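PDB 5OI9: STIL N-terminal domain-containing protein from Trichoplax adhaerens, which probably acts in centriole assembly, as STIL does by binding CEP85 to ensure PLK4 activation, and is represented here by its N-terminal domain. Local coordinates for residues Glu25-His30 with Glu309-Ser314; Leu77-Asp82 with Val160-Met165; Ile170-Tyr175 with Ile181-Thr186. One frame throughout, in Å; residues are numbered along the deposited sequence.

Interaction 1: residues Glu25-His30 with Glu309-Ser314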
loop_
_atom_site.group_PDB
_atom_site.type_symbol
_atom_site.label_atom_id
_atom_site.label_comp_id
_atom_site.label_asym_id
_atom_site.label_seq_id
_atom_site.Cartn_x
_atom_site.Cartn_y
_atom_site.Cartn_z
ATOM N N GLU A 25 13.593 -21.564 9.091
ATOM C CA GLU A 25 13.709 -21.222 7.681
ATOM C C GLU A 25 13.653 -19.713 7.477
ATOM O O GLU A 25 12.891 -19.007 8.142
ATOM C CB GLU A 25 12.589 -21.887 6.882
ATOM C CG GLU A 25 12.998 -23.132 6.124
ATOM C CD GLU A 25 11.858 -23.704 5.302
ATOM O OE1 GLU A 25 10.699 -23.298 5.530
ATOM O OE2 GLU A 25 12.122 -24.552 4.424
ATOM N N GLN A 26 14.475 -19.223 6.552
ATOM C CA GLN A 26 14.323 -17.855 6.079
ATOM C C GLN A 26 12.952 -17.671 5.440
ATOM O O GLN A 26 12.372 -18.606 4.881
ATOM C CB GLN A 26 15.403 -17.506 5.056
ATOM C CG GLN A 26 16.779 -17.268 5.620
ATOM C CD GLN A 26 17.650 -16.482 4.661
ATOM O OE1 GLN A 26 17.302 -16.310 3.492
ATOM N NE2 GLN A 26 18.782 -15.989 5.152
ATOM N N GLU A 27 12.437 -16.450 5.522
ATOM C CA GLU A 27 11.204 -16.077 4.845
ATOM C C GLU A 27 11.460 -14.838 4.004
ATOM O O GLU A 27 12.224 -13.951 4.402
ATOM C CB GLU A 27 10.065 -15.812 5.841
ATOM C CG GLU A 27 9.800 -16.944 6.826
ATOM C CD GLU A 27 9.014 -18.093 6.219
ATOM O OE1 GLU A 27 8.957 -19.170 6.849
ATOM O OE2 GLU A 27 8.451 -17.921 5.117
ATOM N N GLU A 28 10.831 -14.785 2.836
ATOM C CA GLU A 28 10.901 -13.626 1.956
ATOM C C GLU A 28 9.570 -12.893 2.026
ATOM O O GLU A 28 8.521 -13.475 1.729
ATOM C CB GLU A 28 11.220 -14.043 0.522
ATOM C CG GLU A 28 12.597 -14.664 0.351
ATOM C CD GLU A 28 12.798 -15.260 -1.029
ATOM O OE1 GLU A 28 11.795 -15.453 -1.750
ATOM O OE2 GLU A 28 13.961 -15.536 -1.394
ATOM N N LEU A 29 9.615 -11.626 2.418
ATOM C CA LEU A 29 8.422 -10.815 2.612
ATOM C C LEU A 29 8.254 -9.847 1.450
ATOM O O LEU A 29 9.230 -9.262 0.967
ATOM C CB LEU A 29 8.499 -10.042 3.933
ATOM C CG LEU A 29 8.869 -10.858 5.179
ATOM C CD1 LEU A 29 8.858 -9.987 6.431
ATOM C CD2 LEU A 29 7.933 -12.050 5.344
ATOM N N HIS A 30 7.011 -9.686 1.000
ATOM C CA HIS A 30 6.676 -8.669 0.013
ATOM C C HIS A 30 5.185 -8.388 0.087
ATOM O O HIS A 30 4.400 -9.224 0.543
ATOM C CB HIS A 30 7.073 -9.082 -1.409
ATOM C CG HIS A 30 6.883 -7.993 -2.420
ATOM N ND1 HIS A 30 5.741 -7.875 -3.183
ATOM C CD2 HIS A 30 7.680 -6.957 -2.773
ATOM C CE1 HIS A 30 5.849 -6.820 -3.972
ATOM N NE2 HIS A 30 7.015 -6.244 -3.740
ATOM N N GLU A 309 7.147 -13.166 18.642
ATOM C CA GLU A 309 8.186 -13.792 17.841
ATOM C C GLU A 309 9.268 -12.771 17.517
ATOM O O GLU A 309 8.989 -11.585 17.320
ATOM C CB GLU A 309 7.619 -14.363 16.540
ATOM C CG GLU A 309 6.466 -15.339 16.704
ATOM C CD GLU A 309 5.893 -15.769 15.364
ATOM O OE1 GLU A 309 6.307 -15.197 14.331
ATOM O OE2 GLU A 309 5.032 -16.676 15.342
ATOM N N PHE A 310 10.508 -13.242 17.453
ATOM C CA PHE A 310 11.657 -12.396 17.160
ATOM C C PHE A 310 12.253 -12.794 15.818
ATOM O O PHE A 310 12.493 -13.980 15.566
ATOM C CB PHE A 310 12.708 -12.498 18.268
ATOM C CG PHE A 310 12.260 -11.917 19.581
ATOM C CD1 PHE A 310 11.419 -12.629 20.419
ATOM C CD2 PHE A 310 12.682 -10.655 19.977
ATOM C CE1 PHE A 310 11.004 -12.097 21.624
ATOM C CE2 PHE A 310 12.271 -10.120 21.185
ATOM C CZ PHE A 310 11.431 -10.843 22.007
ATOM N N TRP A 311 12.479 -11.799 14.960
ATOM C CA TRP A 311 13.051 -12.004 13.638
ATOM C C TRP A 311 14.157 -10.990 13.396
ATOM O O TRP A 311 14.079 -9.848 13.856
ATOM C CB TRP A 311 11.997 -11.851 12.530
ATOM C CG TRP A 311 10.856 -12.808 12.604
ATOM C CD1 TRP A 311 9.809 -12.775 13.480
ATOM C CD2 TRP A 311 10.630 -13.935 11.751
ATOM N NE1 TRP A 311 8.946 -13.814 13.226
ATOM C CE2 TRP A 311 9.429 -14.542 12.169
ATOM C CE3 TRP A 311 11.325 -14.488 10.671
ATOM C CZ2 TRP A 311 8.913 -15.679 11.550
ATOM C CZ3 TRP A 311 10.809 -15.611 10.055
ATOM C CH2 TRP A 311 9.616 -16.197 10.498
ATOM N N GLU A 312 15.185 -11.412 12.666
ATOM C CA GLU A 312 16.175 -10.495 12.114
ATOM C C GLU A 312 15.861 -10.286 10.639
ATOM O O GLU A 312 15.890 -11.240 9.853
ATOM C CB GLU A 312 17.600 -11.018 12.286
ATOM C CG GLU A 312 18.645 -10.085 11.676
ATOM C CD GLU A 312 20.069 -10.437 12.073
ATOM O OE1 GLU A 312 20.833 -10.907 11.206
ATOM O OE2 GLU A 312 20.422 -10.240 13.253
ATOM N N CYS A 313 15.561 -9.046 10.269
ATOM C CA CYS A 313 15.189 -8.699 8.906
ATOM C C CYS A 313 16.333 -7.964 8.226
ATOM O O CYS A 313 17.042 -7.175 8.859
ATOM C CB CYS A 313 13.930 -7.832 8.884
ATOM S SG CYS A 313 12.543 -8.529 9.796
ATOM N N SER A 314 16.505 -8.219 6.933
ATOM C CA SER A 314 17.562 -7.580 6.166
ATOM C C SER A 314 17.084 -7.319 4.749
ATOM O O SER A 314 16.185 -7.993 4.239
ATOM C CB SER A 314 18.836 -8.435 6.135
ATOM O OG SER A 314 18.629 -9.625 5.394
#

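Interaction 2: residues Leu77-Asp82 with Val160-Met165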
loop_
_atom_site.group_PDB
_atom_site.type_symbol
_atom_site.label_atom_id
_atom_site.label_comp_id
_atom_site.label_asym_id
_atom_site.label_seq_id
_atom_site.Cartn_x
_atom_site.Cartn_y
_atom_site.Cartn_z
ATOM N N LEU A 77 -8.679 -0.503 0.812
ATOM C CA LEU A 77 -7.750 -1.621 0.707
ATOM C C LEU A 77 -8.188 -2.720 1.668
ATOM O O LEU A 77 -8.301 -2.482 2.875
ATOM C CB LEU A 77 -6.323 -1.162 1.008
ATOM C CG LEU A 77 -5.196 -2.182 0.829
ATOM C CD1 LEU A 77 -3.951 -1.497 0.292
ATOM C CD2 LEU A 77 -4.883 -2.886 2.142
ATOM N N ASN A 78 -8.427 -3.916 1.133
ATOM C CA ASN A 78 -8.912 -5.046 1.913
ATOM C C ASN A 78 -8.018 -6.256 1.690
ATOM O O ASN A 78 -7.485 -6.456 0.593
ATOM C CB ASN A 78 -10.366 -5.386 1.551
ATOM C CG ASN A 78 -11.273 -4.164 1.568
ATOM O OD1 ASN A 78 -11.622 -3.650 2.631
ATOM N ND2 ASN A 78 -11.660 -3.694 0.384
ATOM N N ILE A 79 -7.852 -7.058 2.739
ATOM C CA ILE A 79 -7.001 -8.243 2.726
ATOM C C ILE A 79 -7.841 -9.400 3.250
ATOM O O ILE A 79 -8.309 -9.354 4.394
ATOM C CB ILE A 79 -5.743 -8.044 3.586
ATOM C CG1 ILE A 79 -5.052 -6.732 3.217
ATOM C CG2 ILE A 79 -4.776 -9.186 3.393
ATOM C CD1 ILE A 79 -3.859 -6.407 4.089
ATOM N N ASN A 80 -8.044 -10.430 2.424
ATOM C CA ASN A 80 -9.138 -11.303 2.832
ATOM C C ASN A 80 -8.823 -12.798 2.868
ATOM O O ASN A 80 -9.301 -13.479 3.778
ATOM C CB ASN A 80 -10.376 -11.018 1.940
ATOM C CG ASN A 80 -10.050 -10.953 0.459
ATOM O OD1 ASN A 80 -8.887 -10.861 0.060
ATOM N ND2 ASN A 80 -11.089 -10.983 -0.369
ATOM N N LYS A 81 -8.061 -13.342 1.918
ATOM C CA LYS A 81 -7.775 -14.779 1.929
ATOM C C LYS A 81 -6.288 -15.021 1.693
ATOM O O LYS A 81 -5.769 -14.753 0.605
ATOM C CB LYS A 81 -8.640 -15.549 0.915
ATOM C CG LYS A 81 -8.451 -15.288 -0.578
ATOM C CD LYS A 81 -9.216 -16.366 -1.349
ATOM C CE LYS A 81 -9.255 -16.161 -2.857
ATOM N NZ LYS A 81 -10.150 -17.174 -3.508
ATOM N N ASP A 82 -5.618 -15.543 2.721
ATOM C CA ASP A 82 -4.171 -15.762 2.734
ATOM C C ASP A 82 -3.428 -14.502 2.297
ATOM O O ASP A 82 -2.585 -14.520 1.396
ATOM C CB ASP A 82 -3.772 -16.966 1.874
ATOM C CG ASP A 82 -2.302 -17.348 2.048
ATOM O OD1 ASP A 82 -1.922 -17.781 3.156
ATOM O OD2 ASP A 82 -1.527 -17.209 1.078
ATOM N N VAL A 160 2.386 3.670 9.960
ATOM C CA VAL A 160 2.567 2.784 8.817
ATOM C C VAL A 160 1.221 2.517 8.163
ATOM O O VAL A 160 0.239 2.180 8.836
ATOM C CB VAL A 160 3.249 1.479 9.254
ATOM C CG1 VAL A 160 3.176 0.443 8.143
ATOM C CG2 VAL A 160 4.699 1.743 9.644
ATOM N N ASP A 161 1.170 2.677 6.841
ATOM C CA ASP A 161 -0.053 2.500 6.067
ATOM C C ASP A 161 0.269 1.657 4.843
ATOM O O ASP A 161 1.146 2.019 4.052
ATOM C CB ASP A 161 -0.641 3.855 5.654
ATOM C CG ASP A 161 -2.080 3.754 5.167
ATOM O OD1 ASP A 161 -2.483 2.682 4.666
ATOM O OD2 ASP A 161 -2.812 4.759 5.288
ATOM N N ILE A 162 -0.441 0.534 4.688
ATOM C CA ILE A 162 -0.233 -0.327 3.528
ATOM C C ILE A 162 -0.528 0.425 2.238
ATOM O O ILE A 162 0.070 0.142 1.193
ATOM C CB ILE A 162 -1.092 -1.602 3.647
ATOM C CG1 ILE A 162 -0.814 -2.311 4.972
ATOM C CG2 ILE A 162 -0.823 -2.549 2.488
ATOM C CD1 ILE A 162 -1.607 -3.586 5.155
ATOM N N LYS A 163 -1.438 1.404 2.286
ATOM C CA LYS A 163 -1.761 2.189 1.100
ATOM C C LYS A 163 -0.568 2.989 0.590
ATOM O O LYS A 163 -0.537 3.350 -0.590
ATOM C CB LYS A 163 -2.932 3.131 1.391
ATOM C CG LYS A 163 -4.238 2.421 1.711
ATOM C CD LYS A 163 -5.374 3.414 1.932
ATOM C CE LYS A 163 -5.176 4.220 3.205
ATOM N NZ LYS A 163 -5.216 3.358 4.420
ATOM N N ASP A 164 0.414 3.271 1.449
ATOM C CA ASP A 164 1.617 3.970 1.013
ATOM C C ASP A 164 2.553 3.084 0.202
ATOM O O ASP A 164 3.541 3.591 -0.338
ATOM C CB ASP A 164 2.375 4.526 2.220
ATOM C CG ASP A 164 1.577 5.561 2.987
ATOM O OD1 ASP A 164 0.797 6.301 2.354
ATOM O OD2 ASP A 164 1.736 5.637 4.224
HETATM N N MSE A 165 2.272 1.786 0.112
HETATM C CA MSE A 165 3.160 0.839 -0.560
HETATM C C MSE A 165 2.808 0.613 -2.029
HETATM O O MSE A 165 3.485 -0.145 -2.715
HETATM C CB MSE A 165 3.144 -0.508 0.168
HETATM C CG MSE A 165 3.528 -0.409 1.623
HETATM SE SE MSE A 165 5.292 0.377 1.802
HETATM C CE MSE A 165 5.027 1.233 3.534
#

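Interaction 3: residues Ile170-Tyr175 with Ile181-Thr186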
loop_
_atom_site.group_PDB
_atom_site.type_symbol
_atom_site.label_atom_id
_atom_site.label_comp_id
_atom_site.label_asym_id
_atom_site.label_seq_id
_atom_site.Cartn_x
_atom_site.Cartn_y
_atom_site.Cartn_z
ATOM N N ILE A 170 -5.718 5.176 -13.086
ATOM C CA ILE A 170 -6.675 4.662 -14.061
ATOM C C ILE A 170 -6.793 5.649 -15.215
ATOM O O ILE A 170 -6.939 6.856 -14.997
ATOM C CB ILE A 170 -8.058 4.401 -13.433
ATOM C CG1 ILE A 170 -7.968 3.269 -12.409
ATOM C CG2 ILE A 170 -9.077 4.045 -14.508
ATOM C CD1 ILE A 170 -9.285 2.934 -11.757
ATOM N N HIS A 171 -6.717 5.133 -16.441
ATOM C CA HIS A 171 -7.039 5.874 -17.655
ATOM C C HIS A 171 -8.339 5.327 -18.226
ATOM O O HIS A 171 -8.476 4.111 -18.410
ATOM C CB HIS A 171 -5.926 5.756 -18.700
ATOM C CG HIS A 171 -4.613 6.329 -18.266
ATOM N ND1 HIS A 171 -3.418 5.969 -18.851
ATOM C CD2 HIS A 171 -4.306 7.239 -17.313
ATOM C CE1 HIS A 171 -2.431 6.630 -18.274
ATOM N NE2 HIS A 171 -2.942 7.409 -17.338
ATOM N N ALA A 172 -9.291 6.215 -18.504
ATOM C CA ALA A 172 -10.590 5.815 -19.033
ATOM C C ALA A 172 -10.863 6.572 -20.322
ATOM O O ALA A 172 -10.872 7.804 -20.332
ATOM C CB ALA A 172 -11.702 6.067 -18.012
ATOM N N THR A 173 -11.081 5.843 -21.406
ATOM C CA THR A 173 -11.517 6.432 -22.666
ATOM C C THR A 173 -12.976 6.055 -22.877
ATOM O O THR A 173 -13.322 4.868 -22.851
ATOM C CB THR A 173 -10.649 5.954 -23.827
ATOM O OG1 THR A 173 -9.279 6.272 -23.554
ATOM C CG2 THR A 173 -11.065 6.639 -25.112
ATOM N N TYR A 174 -13.833 7.057 -23.058
ATOM C CA TYR A 174 -15.266 6.825 -23.145
ATOM C C TYR A 174 -15.830 7.377 -24.447
ATOM O O TYR A 174 -15.219 8.219 -25.115
ATOM C CB TYR A 174 -16.014 7.443 -21.953
ATOM C CG TYR A 174 -16.032 8.957 -21.930
ATOM C CD1 TYR A 174 -14.930 9.675 -21.492
ATOM C CD2 TYR A 174 -17.159 9.666 -22.332
ATOM C CE1 TYR A 174 -14.942 11.054 -21.462
ATOM C CE2 TYR A 174 -17.180 11.048 -22.305
ATOM C CZ TYR A 174 -16.068 11.737 -21.869
ATOM O OH TYR A 174 -16.082 13.113 -21.839
ATOM N N TYR A 175 -17.014 6.884 -24.796
ATOM C CA TYR A 175 -17.731 7.335 -25.978
ATOM C C TYR A 175 -19.223 7.221 -25.712
ATOM O O TYR A 175 -19.676 6.261 -25.082
ATOM C CB TYR A 175 -17.346 6.519 -27.216
ATOM C CG TYR A 175 -17.862 7.098 -28.514
ATOM C CD1 TYR A 175 -17.201 8.148 -29.139
ATOM C CD2 TYR A 175 -19.006 6.592 -29.119
ATOM C CE1 TYR A 175 -17.664 8.683 -30.326
ATOM C CE2 TYR A 175 -19.479 7.121 -30.309
ATOM C CZ TYR A 175 -18.803 8.166 -30.905
ATOM O OH TYR A 175 -19.266 8.697 -32.088
ATOM N N ILE A 181 -23.284 3.985 -23.484
ATOM C CA ILE A 181 -22.017 4.573 -23.077
ATOM C C ILE A 181 -20.990 3.451 -23.032
ATOM O O ILE A 181 -21.212 2.426 -22.376
ATOM C CB ILE A 181 -22.137 5.269 -21.710
ATOM C CG1 ILE A 181 -23.327 6.234 -21.706
ATOM C CG2 ILE A 181 -20.846 5.998 -21.369
ATOM C CD1 ILE A 181 -23.744 6.694 -20.323
ATOM N N SER A 182 -19.883 3.622 -23.747
ATOM C CA SER A 182 -18.801 2.649 -23.758
ATOM C C SER A 182 -17.563 3.267 -23.124
ATOM O O SER A 182 -17.246 4.432 -23.374
ATOM C CB SER A 182 -18.490 2.178 -25.183
ATOM O OG SER A 182 -18.034 3.250 -25.987
ATOM N N ILE A 183 -16.872 2.488 -22.295
ATOM C CA ILE A 183 -15.683 2.961 -21.590
ATOM C C ILE A 183 -14.603 1.892 -21.668
ATOM O O ILE A 183 -14.858 0.721 -21.367
ATOM C CB ILE A 183 -15.970 3.301 -20.112
ATOM C CG1 ILE A 183 -17.171 4.237 -19.983
ATOM C CG2 ILE A 183 -14.744 3.933 -19.467
ATOM C CD1 ILE A 183 -17.459 4.649 -18.558
ATOM N N ASN A 184 -13.396 2.291 -22.060
ATOM C CA ASN A 184 -12.213 1.447 -21.939
ATOM C C ASN A 184 -11.460 1.881 -20.687
ATOM O O ASN A 184 -10.945 3.002 -20.621
ATOM C CB ASN A 184 -11.325 1.544 -23.174
ATOM C CG ASN A 184 -10.071 0.698 -23.053
ATOM O OD1 ASN A 184 -8.981 1.213 -22.803
ATOM N ND2 ASN A 184 -10.223 -0.611 -23.218
ATOM N N VAL A 185 -11.401 0.997 -19.696
ATOM C CA VAL A 185 -10.773 1.292 -18.415
ATOM C C VAL A 185 -9.427 0.582 -18.374
ATOM O O VAL A 185 -9.364 -0.649 -18.455
ATOM C CB VAL A 185 -11.663 0.855 -17.240
ATOM C CG1 VAL A 185 -11.005 1.198 -15.911
ATOM C CG2 VAL A 185 -13.039 1.486 -17.347
ATOM N N THR A 186 -8.351 1.356 -18.265
ATOM C CA THR A 186 -7.005 0.826 -18.085
ATOM C C THR A 186 -6.498 1.240 -16.711
ATOM O O THR A 186 -6.607 2.412 -16.334
ATOM C CB THR A 186 -6.053 1.330 -19.174
ATOM O OG1 THR A 186 -6.478 0.843 -20.453
ATOM C CG2 THR A 186 -4.634 0.853 -18.905
HETATM O O HOH W 1 -20.721 4.206 -27.066
#

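Interaction 1: residues Glu25-His30 with Glu309-Ser314
Trp311, whose six-membered ring meets the side chain of Glu27, has its indole nitrogen tied within its own strand: NE1 donates to Glu309 OE1 at 3.2 Å, with an N-H...O angle of 156°. The acceptor lies almost in the indole plane, and the carboxylate is met on its anti side. This bond helps to fix the rotation of the ring system at its five-membered end, while the six-membered ring at the other end meets Glu27. There the touching atom is an aliphatic one. Glu27 CG comes to 3.6 Å from Trp311 CZ3 and 3.8 Å from Trp311 CH2, the carboxylate plane standing 72° from the ring. CG, anti to the carbonyl carbon, comes obliquely to these outer ring carbons, and the bend at the second torsion (chi2 -78°) carries the carboxylate off past them; no salt bridge or hydrogen bond spans the two segments. The carbonyl Glu25 O stays farther off, 4.4 Å from Trp311 CZ3. Other neighbours of the indole are Ala198 and Pro200 of strand 196-200 and the loop residue Ile267. Replacing Trp311 by an alanine is likely to leave the methylene of Glu27 without its aromatic neighbour and Glu309 OE1 without its N-H donor. The small buried area, 113 Å², and the 9.3 Å between Glu27 CA and Cys313 CA fit two strands that do not pair directly. Strand 196-200 runs between them, bonded through Ala198 to Glu27 and antiparallel to both, whereas Trp311 takes its backbone bonds from Leu298 on the other side. A side chain long enough to reach across an intervening strand is what joins next-but-one neighbours here, at the 27-29 border of a seven-stranded mixed beta sheet.

Interaction 2: residues Leu77-Asp82 with Val160-Met165
Ile162 meets Leu77 and Ile79 through two separate branches. From CB, which itself has no partner within 4.2 Å in residues 77-82, the side chain forks. The short branch ends in CG2, set opposite the backbone N, and lies 4.0 Å from Leu77 CD1 and 4.1 Å from Leu77 CD2, the two side chains crossing at about a right angle. The long branch continues through CG1, extended at chi2 -179°, to CD1, which reaches Ile79 CD1 tip to tip at 3.8 Å. Ile162 starts a 3-10 turn that precedes strand 167-176. The turn is opened by an Asx turn, in which Asp161 OD1 accepts the backbone N-H of Lys163 at 2.9 Å, from well above the carboxylate plane. The same oxygen takes Lys163 NZ at 2.8 Å on its syn lone pair, a salt bridge made possible because the lysine chain folds back at its third and fourth torsions. The bends carry NZ to Asp161, while Lys163 CG, nearer the backbone, stands 4.2 Å from Leu77 CD1. Leu77 also touches Val85 and Ile87 of the adjoining strand 85-97, while Ile79 packs on Pro270, at the start of helix 270-281.

Interaction 3: residues Ile170-Tyr175 with Ile181-Thr186
Residues 170-175 and 181-186 run antiparallel, with an angle of 163° between their directions and a 4.5 Å closest approach of the axes, joined by six backbone hydrogen bonds in three reciprocal pairs: His171 with Thr186, Thr173 with Asn184, and Tyr175 with Ser182. Between these lie the non-hydrogen-bonded pairs Ala172-Val185 and Tyr174-Ile183, the latter the closest, with CA atoms 4.2 Å apart. CA-H...O contacts add to the ladder, as from Tyr174 CA to Ser182 O at 3.1 Å. On the face carrying Ala172 and Tyr174 the meeting atoms are apolar. Ile183 uses both branches: CG2 approaches Ala172 CB at 4.0 Å and CG1 approaches Tyr174 CB at 3.9 Å. Farther along, Ile170 CG2 lies 3.7 Å from Val185 CG1. The ring of Tyr174 takes no part, because CG sits between the backbone N and carbonyl carbon (chi1 69°), and it leads away from the partner strand to Gln52, Ala55 and Tyr56 of helix 45-61. The other face is more polar. Ser182 OG approaches Tyr175 CB at 3.6 Å, and one water is hydrogen-bonded both to Ser182 OG and to Tyr175 O, lying in the plane of the Tyr175 ring at its edge. On this face Asn184 ND2 bonds to Asp330 of the next strand, and the ring of His171 stacks on Phe137. Regular alternation of hydrogen-bonded and non-hydrogen-bonded pairs over five successive residue pairs, with only a short connection between the strands, defines a beta hairpin, made of strands 167-176 and 180-192 and forming part of a larger mixed sheet, with helix 45-61 against its apolar face.

The three contacts are spread along the domain, on both sides of its centre. Interaction 2 lies centrally, its centre about 6 Å from that of the chain, whereas interactions 1 and 3 fall on opposite sides, their centres about 42 Å apart. Interaction 1 belongs to the seven-stranded sheet; interactions 2 and 3 both reach the nine-stranded one, where strand 118-126 separates strand 69-79 from the hairpin, and their centres are about 27 Å apart. No atoms of different interactions touch. Between interactions 1 and 2, whose nearest atoms are about 7 Å apart, helix 270-281 provides an indirect link: Trp273 meets both His30 and Met165, and Pro270 meets Ile79.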